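Exo-beta-1,3-galactanase (Bifidobacterium bifidum, PDB 5FLW) probably hydrolyses the beta-1,3-galactan backbone from its non-reducing end, releasing galactose, as a family 43 glycoside hydrolase. Local coordinates at residues Thr182-Gly187 and Ser205-Trp210; Leu188-Ile193 and Ser243-Val248; Thr212-Tyr217 and Gly237-Asp242. All blocks are in the same frame, centred on the assembly; numbering follows the deposited sequence.

Interaction 1: residues Thr182-Gly187 and Ser205-Trp210; sequences TDYPYG and SQLTSW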
loop_
_atom_site.group_PDB
_atom_site.type_symbol
_atom_site.label_atom_id
_atom_site.label_comp_id
_atom_site.label_asym_id
_atom_site.label_seq_id
_atom_site.Cartn_x
_atom_site.Cartn_y
_atom_site.Cartn_z
ATOM N N THR A 182 -12.771 -4.237 15.091
ATOM C CA THR A 182 -13.533 -4.769 16.214
ATOM C C THR A 182 -13.237 -3.983 17.491
ATOM O O THR A 182 -12.070 -3.799 17.867
ATOM C CB THR A 182 -13.161 -6.250 16.408
ATOM O OG1 THR A 182 -13.288 -6.961 15.165
ATOM C CG2 THR A 182 -14.080 -6.886 17.479
ATOM N N ASP A 183 -14.298 -3.529 18.165
ATOM C CA ASP A 183 -14.155 -2.784 19.414
ATOM C C ASP A 183 -13.229 -1.577 19.245
ATOM O O ASP A 183 -12.434 -1.251 20.133
ATOM C CB ASP A 183 -13.645 -3.676 20.553
ATOM C CG ASP A 183 -14.538 -4.891 20.816
ATOM O OD1 ASP A 183 -15.790 -4.764 20.752
ATOM O OD2 ASP A 183 -13.973 -5.970 21.116
ATOM N N TYR A 184 -13.308 -0.913 18.083
ATOM C CA TYR A 184 -12.402 0.199 17.770
ATOM C C TYR A 184 -13.267 1.279 17.140
ATOM O O TYR A 184 -14.220 0.955 16.413
ATOM C CB TYR A 184 -11.323 -0.236 16.763
ATOM C CG TYR A 184 -10.008 0.536 16.801
ATOM C CD1 TYR A 184 -9.313 0.727 18.003
ATOM C CD2 TYR A 184 -9.420 1.009 15.617
ATOM C CE1 TYR A 184 -8.074 1.406 18.033
ATOM C CE2 TYR A 184 -8.187 1.684 15.631
ATOM C CZ TYR A 184 -7.521 1.884 16.837
ATOM O OH TYR A 184 -6.313 2.557 16.840
ATOM N N PRO A 185 -12.985 2.558 17.420
ATOM C CA PRO A 185 -13.801 3.649 16.866
ATOM C C PRO A 185 -13.458 4.007 15.428
ATOM O O PRO A 185 -14.086 4.921 14.874
ATOM C CB PRO A 185 -13.487 4.840 17.800
ATOM C CG PRO A 185 -12.615 4.306 18.904
ATOM C CD PRO A 185 -11.950 3.072 18.337
ATOM N N TYR A 186 -12.485 3.318 14.821
ATOM C CA TYR A 186 -11.972 3.693 13.514
ATOM C C TYR A 186 -11.738 2.448 12.681
ATOM O O TYR A 186 -11.648 1.331 13.202
ATOM C CB TYR A 186 -10.604 4.383 13.650
ATOM C CG TYR A 186 -10.627 5.517 14.623
ATOM C CD1 TYR A 186 -11.201 6.729 14.259
ATOM C CD2 TYR A 186 -10.107 5.372 15.922
ATOM C CE1 TYR A 186 -11.257 7.786 15.140
ATOM C CE2 TYR A 186 -10.157 6.430 16.824
ATOM C CZ TYR A 186 -10.735 7.642 16.415
ATOM O OH TYR A 186 -10.804 8.726 17.263
ATOM N N GLY A 187 -11.583 2.663 11.377
ATOM C CA GLY A 187 -10.980 1.650 10.545
ATOM C C GLY A 187 -9.480 1.603 10.797
ATOM O O GLY A 187 -8.903 2.455 11.476
ATOM N N SER A 205 -3.325 -1.460 10.005
ATOM C CA SER A 205 -2.617 -1.074 11.219
ATOM C C SER A 205 -3.494 -0.220 12.133
ATOM O O SER A 205 -4.321 0.577 11.668
ATOM C CB SER A 205 -1.332 -0.304 10.897
ATOM O OG SER A 205 -1.571 0.734 9.963
ATOM N N GLN A 206 -3.298 -0.381 13.442
ATOM C CA GLN A 206 -3.993 0.505 14.373
ATOM C C GLN A 206 -3.455 1.927 14.220
ATOM O O GLN A 206 -2.434 2.167 13.567
ATOM C CB GLN A 206 -3.889 0.005 15.823
ATOM C CG GLN A 206 -4.283 -1.458 15.975
ATOM C CD GLN A 206 -4.218 -1.934 17.428
ATOM O OE1 GLN A 206 -3.620 -2.978 17.743
ATOM N NE2 GLN A 206 -4.813 -1.178 18.330
ATOM N N LEU A 207 -4.180 2.880 14.810
ATOM C CA LEU A 207 -3.850 4.306 14.750
ATOM C C LEU A 207 -3.099 4.614 16.040
ATOM O O LEU A 207 -3.700 4.920 17.074
ATOM C CB LEU A 207 -5.122 5.147 14.622
ATOM C CG LEU A 207 -6.031 4.801 13.431
ATOM C CD1 LEU A 207 -7.259 5.698 13.404
ATOM C CD2 LEU A 207 -5.302 4.924 12.130
ATOM N N THR A 208 -1.774 4.501 15.991
ATOM C CA THR A 208 -0.934 4.755 17.161
ATOM C C THR A 208 0.218 5.685 16.799
ATOM O O THR A 208 1.305 5.594 17.356
ATOM C CB THR A 208 -0.369 3.447 17.759
ATOM O OG1 THR A 208 0.503 2.817 16.814
ATOM C CG2 THR A 208 -1.492 2.489 18.112
ATOM N N SER A 209 -0.050 6.578 15.854
ATOM C CA SER A 209 0.931 7.541 15.367
ATOM C C SER A 209 2.255 6.898 14.951
ATOM O O SER A 209 2.258 5.943 14.192
ATOM C CB SER A 209 1.131 8.709 16.339
ATOM O OG SER A 209 1.461 8.287 17.650
ATOM N N TRP A 210 3.375 7.426 15.437
ATOM C CA TRP A 210 4.682 6.883 15.062
ATOM C C TRP A 210 4.984 5.504 15.648
ATOM O O TRP A 210 5.746 4.740 15.068
ATOM C CB TRP A 210 5.798 7.885 15.368
ATOM C CG TRP A 210 5.715 9.112 14.513
ATOM C CD1 TRP A 210 5.087 10.276 14.820
ATOM C CD2 TRP A 210 6.261 9.284 13.201
ATOM N NE1 TRP A 210 5.211 11.170 13.787
ATOM C CE2 TRP A 210 5.931 10.585 12.781
ATOM C CE3 TRP A 210 7.003 8.468 12.343
ATOM C CZ2 TRP A 210 6.312 11.089 11.545
ATOM C CZ3 TRP A 210 7.382 8.972 11.114
ATOM C CH2 TRP A 210 7.040 10.269 10.729
HETATM O O HOH W 1 -5.025 2.595 18.954
#
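Two loops of a five-bladed beta-propeller meet here near the molecular surface: Thr182-Gly187, which lies in the connection from the outermost strand of one blade to the innermost of the next, and Ser205-Trp210, which begins the connection between the second and third strands of that next blade. Tyr184 makes the main reach. Its CG is anti to the backbone N (chi1 -154°), which sends the ring across to Leu207, and its hydroxyl oxygen accepts the backbone bond Leu207 N to Tyr184 OH, 3.0 Å long and fairly straight at 158°. The donor lies close to the plane of the ring, at its edge. Water 1 also sits in the ring plane at this edge, a short 2.5 Å from Tyr184 OH, and donates a longer bond to the carbonyl oxygen of Leu207, so the phenol oxygen holds Leu207 N directly and Leu207 O through the water. The CB atoms of Gln206 and Leu207 pack against the same oxygen. Pro185 CB lies 3.8 Å above one face of the Tyr186 ring, toward its rim. Tyr186 in turn places its CD2 over a face of the Tyr184 ring, again off-centre, so the two tyrosines lean on each other. Leu207 wedges in beside them: its CD1 comes within 3.6 Å of Tyr186 CG and packs equally close to CB of that tyrosine, a purely apolar contact. At the end of the segment the same methyl, Leu207 CD1, lies 4.1 Å from Gly187 O, a buried carbonyl oxygen with no hydrogen-bond partner in the model.

Interaction 2: residues Leu188-Ile193 and Ser243-Val248; sequences LESPTI and SQVDIV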
loop_
_atom_site.group_PDB
_atom_site.type_symbol
_atom_site.label_atom_id
_atom_site.label_comp_id
_atom_site.label_asym_id
_atom_site.label_seq_id
_atom_site.Cartn_x
_atom_site.Cartn_y
_atom_site.Cartn_z
ATOM N N LEU A 188 -8.835 0.603 10.226
ATOM C CA LEU A 188 -7.399 0.477 10.359
ATOM C C LEU A 188 -6.780 1.174 9.155
ATOM O O LEU A 188 -7.386 1.224 8.087
ATOM C CB LEU A 188 -6.995 -0.996 10.393
ATOM C CG LEU A 188 -7.522 -1.817 11.575
ATOM C CD1 LEU A 188 -6.775 -3.136 11.686
ATOM C CD2 LEU A 188 -7.416 -1.026 12.867
ATOM N N GLU A 189 -5.583 1.649 9.440
ATOM C CA GLU A 189 -5.035 2.349 8.283
ATOM C C GLU A 189 -4.112 1.459 7.448
ATOM O O GLU A 189 -4.076 0.251 7.652
ATOM C CB GLU A 189 -4.420 3.704 8.643
ATOM C CG GLU A 189 -3.233 3.651 9.573
ATOM C CD GLU A 189 -2.754 5.033 9.980
ATOM O OE1 GLU A 189 -3.094 6.029 9.309
ATOM O OE2 GLU A 189 -2.020 5.117 10.973
ATOM N N SER A 190 -3.238 2.008 6.485
ATOM C CA SER A 190 -2.339 1.250 5.608
ATOM C C SER A 190 -2.989 -0.053 5.136
ATOM O O SER A 190 -2.460 -1.134 5.359
ATOM C CB SER A 190 -0.966 1.007 6.255
ATOM O OG SER A 190 -1.030 0.128 7.362
ATOM N N PRO A 191 -4.134 0.057 4.466
ATOM C CA PRO A 191 -4.852 -1.154 4.045
ATOM C C PRO A 191 -4.182 -1.887 2.887
ATOM O O PRO A 191 -3.592 -1.275 1.979
ATOM C CB PRO A 191 -6.222 -0.602 3.602
ATOM C CG PRO A 191 -5.917 0.801 3.147
ATOM C CD PRO A 191 -4.893 1.287 4.156
ATOM N N THR A 192 -4.355 -3.219 2.901
ATOM C CA THR A 192 -3.962 -4.084 1.794
ATOM C C THR A 192 -4.890 -5.304 1.794
ATOM O O THR A 192 -5.277 -5.785 2.865
ATOM C CB THR A 192 -2.461 -4.456 1.895
ATOM O OG1 THR A 192 -2.101 -5.331 0.812
ATOM C CG2 THR A 192 -2.123 -5.086 3.239
ATOM N N ILE A 193 -5.272 -5.780 0.596
ATOM C CA ILE A 193 -6.186 -6.913 0.449
ATOM C C ILE A 193 -5.625 -7.907 -0.559
ATOM O O ILE A 193 -5.168 -7.521 -1.640
ATOM C CB ILE A 193 -7.611 -6.463 0.001
ATOM C CG1 ILE A 193 -8.300 -5.653 1.113
ATOM C CG2 ILE A 193 -8.513 -7.667 -0.408
ATOM C CD1 ILE A 193 -9.658 -5.059 0.754
ATOM N N SER A 243 6.936 -2.904 12.815
ATOM C CA SER A 243 6.707 -2.319 11.504
ATOM C C SER A 243 5.237 -1.954 11.384
ATOM O O SER A 243 4.416 -2.301 12.239
ATOM C CB SER A 243 7.124 -3.272 10.358
ATOM O OG SER A 243 6.168 -4.308 10.143
ATOM N N GLN A 244 4.911 -1.269 10.291
ATOM C CA GLN A 244 3.534 -0.957 9.926
ATOM C C GLN A 244 3.247 -1.623 8.583
ATOM O O GLN A 244 3.911 -1.312 7.585
ATOM C CB GLN A 244 3.320 0.558 9.802
ATOM C CG GLN A 244 1.852 0.897 9.458
ATOM C CD GLN A 244 1.599 2.382 9.229
ATOM O OE1 GLN A 244 2.508 3.119 8.847
ATOM N NE2 GLN A 244 0.356 2.830 9.479
ATOM N N VAL A 245 2.261 -2.540 8.560
ATOM C CA VAL A 245 1.944 -3.256 7.324
ATOM C C VAL A 245 1.770 -2.256 6.189
ATOM O O VAL A 245 1.134 -1.202 6.334
ATOM C CB VAL A 245 0.711 -4.174 7.468
ATOM C CG1 VAL A 245 -0.564 -3.377 7.771
ATOM C CG2 VAL A 245 0.510 -5.003 6.194
ATOM N N ASP A 246 2.388 -2.572 5.063
ATOM C CA ASP A 246 2.203 -1.779 3.863
ATOM C C ASP A 246 1.480 -2.548 2.780
ATOM O O ASP A 246 0.548 -2.022 2.171
ATOM C CB ASP A 246 3.535 -1.302 3.295
ATOM C CG ASP A 246 3.330 -0.545 2.019
ATOM O OD1 ASP A 246 2.928 0.634 2.133
ATOM O OD2 ASP A 246 3.492 -1.154 0.923
ATOM N N ILE A 247 1.913 -3.780 2.515
ATOM C CA ILE A 247 1.343 -4.564 1.425
ATOM C C ILE A 247 1.593 -6.043 1.690
ATOM O O ILE A 247 2.593 -6.419 2.313
ATOM C CB ILE A 247 1.908 -4.097 0.059
ATOM C CG1 ILE A 247 1.082 -4.669 -1.105
ATOM C CG2 ILE A 247 3.424 -4.399 -0.052
ATOM C CD1 ILE A 247 1.274 -3.906 -2.401
ATOM N N VAL A 248 0.652 -6.881 1.245
ATOM C CA VAL A 248 0.804 -8.327 1.128
ATOM C C VAL A 248 0.548 -8.662 -0.346
ATOM O O VAL A 248 -0.431 -8.169 -0.931
ATOM C CB VAL A 248 -0.182 -9.068 2.062
ATOM C CG1 VAL A 248 -0.136 -10.584 1.835
ATOM C CG2 VAL A 248 0.070 -8.723 3.524
HETATM O O HOH W 2 -1.351 -1.459 0.285
#
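The innermost strands of two neighbouring propeller blades run side by side here, 191-193 in one and 244-248 in the other, their directions 28° apart and their axes approaching to 6.2 Å. Both hydrogen bonds made directly between the segments use a side-chain hydroxyl from Leu188-Ile193. Gln244, first residue of its strand, sends out an extended side chain that crosses Glu189 at about a right angle. Its NE2 stands 3.6 Å from Glu189 OE2 without being bonded to it; the amide is instead held by Trp268 at OE1 and by Ser205 at NE2. At Val245 the carbonyl oxygen takes a bond from Ser190, OG to O 2.7 Å, with the donor in the carbonyl plane. Ser190 occupies the corner where its chain turns, and its OG is also bonded to Ser205. Val245 CG2 packs against Thr192 CG2. The CB of Asp246 is directed away from the first segment, and its OD1 forms a salt bridge with Arg83. Water 2 sits within hydrogen-bonding distance of both Asp246 O, at 2.7 Å, and Pro191 O, though it cannot serve every acceptor around it at once. Opposite Ile264 of strand 261-266 the strand takes in an extra residue, Asp246 and Ile247 sharing that one partner, a classic beta bulge. Next, Ile247 CA and CG1 lie against the hydroxyl of Thr192, which is anti to its own backbone N (chi1 179°) and accepts the bond Val248 N to Thr192 OG1, 3.2 Å and nearly straight at 166°. A valine at Thr192 would remove this acceptor and would probably leave the amide of Val248 without its link to the neighbouring blade. Beside that bond the methyls Thr192 CG2 and Val248 CG2 meet at 4.3 Å.

Interaction 3: residues Thr212-Tyr217 and Gly237-Asp242; sequences TNDNKY and GAKTYD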
loop_
_atom_site.group_PDB
_atom_site.type_symbol
_atom_site.label_atom_id
_atom_site.label_comp_id
_atom_site.label_asym_id
_atom_site.label_seq_id
_atom_site.Cartn_x
_atom_site.Cartn_y
_atom_site.Cartn_z
ATOM N N THR A 212 4.724 1.657 16.477
ATOM C CA THR A 212 4.208 0.458 15.842
ATOM C C THR A 212 3.245 -0.249 16.797
ATOM O O THR A 212 3.284 -0.060 18.021
ATOM C CB THR A 212 5.375 -0.435 15.418
ATOM O OG1 THR A 212 6.255 -0.616 16.530
ATOM C CG2 THR A 212 6.167 0.225 14.273
ATOM N N ASN A 213 2.364 -1.067 16.223
ATOM C CA ASN A 213 1.317 -1.739 16.978
ATOM C C ASN A 213 1.096 -3.129 16.401
ATOM O O ASN A 213 1.649 -3.492 15.356
ATOM C CB ASN A 213 0.001 -0.916 16.963
ATOM C CG ASN A 213 -0.540 -0.673 15.540
ATOM O OD1 ASN A 213 -1.096 -1.571 14.909
ATOM N ND2 ASN A 213 -0.411 0.557 15.063
ATOM N N ASP A 214 0.269 -3.909 17.094
ATOM C CA ASP A 214 -0.097 -5.235 16.609
ATOM C C ASP A 214 -1.140 -5.041 15.511
ATOM O O ASP A 214 -2.308 -4.716 15.784
ATOM C CB ASP A 214 -0.623 -6.100 17.750
ATOM C CG ASP A 214 0.451 -6.466 18.761
ATOM O OD1 ASP A 214 1.658 -6.545 18.398
ATOM O OD2 ASP A 214 0.074 -6.718 19.935
ATOM N N ASN A 215 -0.709 -5.212 14.256
ATOM C CA ASN A 215 -1.603 -5.065 13.119
ATOM C C ASN A 215 -2.584 -6.250 13.059
ATOM O O ASN A 215 -2.367 -7.311 13.660
ATOM C CB ASN A 215 -0.803 -4.974 11.817
ATOM C CG ASN A 215 0.108 -3.717 11.729
ATOM O OD1 ASN A 215 0.878 -3.596 10.775
ATOM N ND2 ASN A 215 0.035 -2.813 12.711
ATOM N N LYS A 216 -3.681 -6.062 12.315
ATOM C CA LYS A 216 -4.742 -7.067 12.309
ATOM C C LYS A 216 -5.276 -7.313 10.900
ATOM O O LYS A 216 -5.026 -6.544 9.955
ATOM C CB LYS A 216 -5.902 -6.662 13.231
ATOM C CG LYS A 216 -5.495 -6.243 14.605
ATOM C CD LYS A 216 -6.720 -6.070 15.499
ATOM C CE LYS A 216 -6.310 -5.822 16.928
ATOM N NZ LYS A 216 -7.469 -5.552 17.826
ATOM N N TYR A 217 -6.058 -8.398 10.780
ATOM C CA TYR A 217 -6.709 -8.745 9.521
ATOM C C TYR A 217 -8.152 -9.206 9.744
ATOM O O TYR A 217 -8.545 -9.649 10.839
ATOM C CB TYR A 217 -5.903 -9.785 8.722
ATOM C CG TYR A 217 -6.004 -11.194 9.279
ATOM C CD1 TYR A 217 -5.338 -11.545 10.460
ATOM C CD2 TYR A 217 -6.772 -12.166 8.644
ATOM C CE1 TYR A 217 -5.430 -12.829 11.001
ATOM C CE2 TYR A 217 -6.878 -13.467 9.176
ATOM C CZ TYR A 217 -6.200 -13.792 10.349
ATOM O OH TYR A 217 -6.290 -15.077 10.864
ATOM N N GLY A 237 2.154 -8.415 21.085
ATOM C CA GLY A 237 3.251 -7.663 21.621
ATOM C C GLY A 237 4.438 -7.534 20.696
ATOM O O GLY A 237 5.344 -6.748 20.999
ATOM N N ALA A 238 4.472 -8.273 19.578
ATOM C CA ALA A 238 5.572 -8.128 18.626
ATOM C C ALA A 238 5.475 -6.837 17.820
ATOM O O ALA A 238 6.418 -6.513 17.088
ATOM C CB ALA A 238 5.647 -9.300 17.647
ATOM N N LYS A 239 4.354 -6.103 17.909
ATOM C CA LYS A 239 4.148 -4.872 17.127
ATOM C C LYS A 239 4.383 -5.107 15.630
ATOM O O LYS A 239 4.970 -4.272 14.943
ATOM C CB LYS A 239 5.010 -3.700 17.625
ATOM C CG LYS A 239 4.970 -3.374 19.100
ATOM C CD LYS A 239 3.616 -2.955 19.567
ATOM C CE LYS A 239 3.710 -2.518 21.041
ATOM N NZ LYS A 239 2.368 -2.452 21.750
ATOM N N THR A 240 3.918 -6.258 15.118
ATOM C CA THR A 240 4.092 -6.612 13.702
ATOM C C THR A 240 5.583 -6.620 13.343
ATOM O O THR A 240 6.005 -6.099 12.304
ATOM C CB THR A 240 3.285 -5.686 12.778
ATOM O OG1 THR A 240 2.025 -5.373 13.387
ATOM C CG2 THR A 240 3.001 -6.369 11.449
ATOM N N TYR A 241 6.397 -7.141 14.262
ATOM C CA TYR A 241 7.862 -7.110 14.131
ATOM C C TYR A 241 8.381 -5.677 13.966
ATOM O O TYR A 241 9.234 -5.377 13.115
ATOM C CB TYR A 241 8.376 -8.098 13.082
ATOM C CG TYR A 241 8.058 -9.489 13.552
ATOM C CD1 TYR A 241 8.674 -9.995 14.684
ATOM C CD2 TYR A 241 7.082 -10.265 12.919
ATOM C CE1 TYR A 241 8.375 -11.256 15.160
ATOM C CE2 TYR A 241 6.771 -11.533 13.377
ATOM C CZ TYR A 241 7.420 -12.026 14.511
ATOM O OH TYR A 241 7.160 -13.299 15.022
ATOM N N ASP A 242 7.837 -4.792 14.812
ATOM C CA ASP A 242 8.181 -3.372 14.844
ATOM C C ASP A 242 8.099 -2.742 13.452
ATOM O O ASP A 242 9.061 -2.164 12.938
ATOM C CB ASP A 242 9.535 -3.125 15.521
ATOM C CG ASP A 242 9.818 -1.639 15.740
ATOM O OD1 ASP A 242 8.863 -0.836 15.796
ATOM O OD2 ASP A 242 11.014 -1.282 15.859
HETATM O O HOH W 3 1.998 -8.110 16.434
HETATM O O HOH W 4 1.186 -4.743 21.871
#
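Thr212 holds its hydroxyl in the crowded position between backbone N and carbonyl carbon (chi1 51°), from where OG1 donates to Asp242 OD1 at 2.7 Å, meeting the anti lone pair. The other oxygen of that carboxylate, OD2, is engaged by Arg304 in a salt bridge. Lys239 is bent at chi2 (-63°), which folds its chain back over the first segment and brings CD to 3.3 Å from Thr212 O. Residues 239-242 all have positive phi and psi and form a short left-handed helical turn, in the connection between two blades of the propeller. Asp214 grips the start of this turn with both oxygens: OD2 accepts from Gly237 N at 2.9 Å through its syn lone pair, almost straight at 170°, while OD1 is met nearly along its C-O axis by Lys239 N at 2.8 Å. Water 4 joins Asp214 OD2 to Lys239 NZ. Thr240 turns OG1 anti to its carbonyl carbon and donates in plane to Asn213 O, 2.7 Å away. Across this hydroxyl lies the amide of Asn215, its CG 3.0 Å from Thr240 OG1 and its OD1 taken up by Val245 N.

In the fold
Interaction 2 is the innermost contact, centred about 6 Å from the centre of the chain, whereas interactions 1 and 3 lie about 17 and 16 Å out; the centres of the three contacts are 11 to 12 Å from one another. Ser205 ties interaction 1 to interaction 2, its OG 2.7 Å from Ser190 OG and its O 2.8 Å from Glu189 N. Asn213 OD1 reaches Gln206 N at 2.9 Å, joining 205-210 to 212-217, and Asn215 OD1 meets Val245 N at 2.8 Å. Hydrogen bonds thus link all three contacts across two blades. Family 43 enzymes generally place their active site near the propeller axis, so interaction 2 is probably the closest to it.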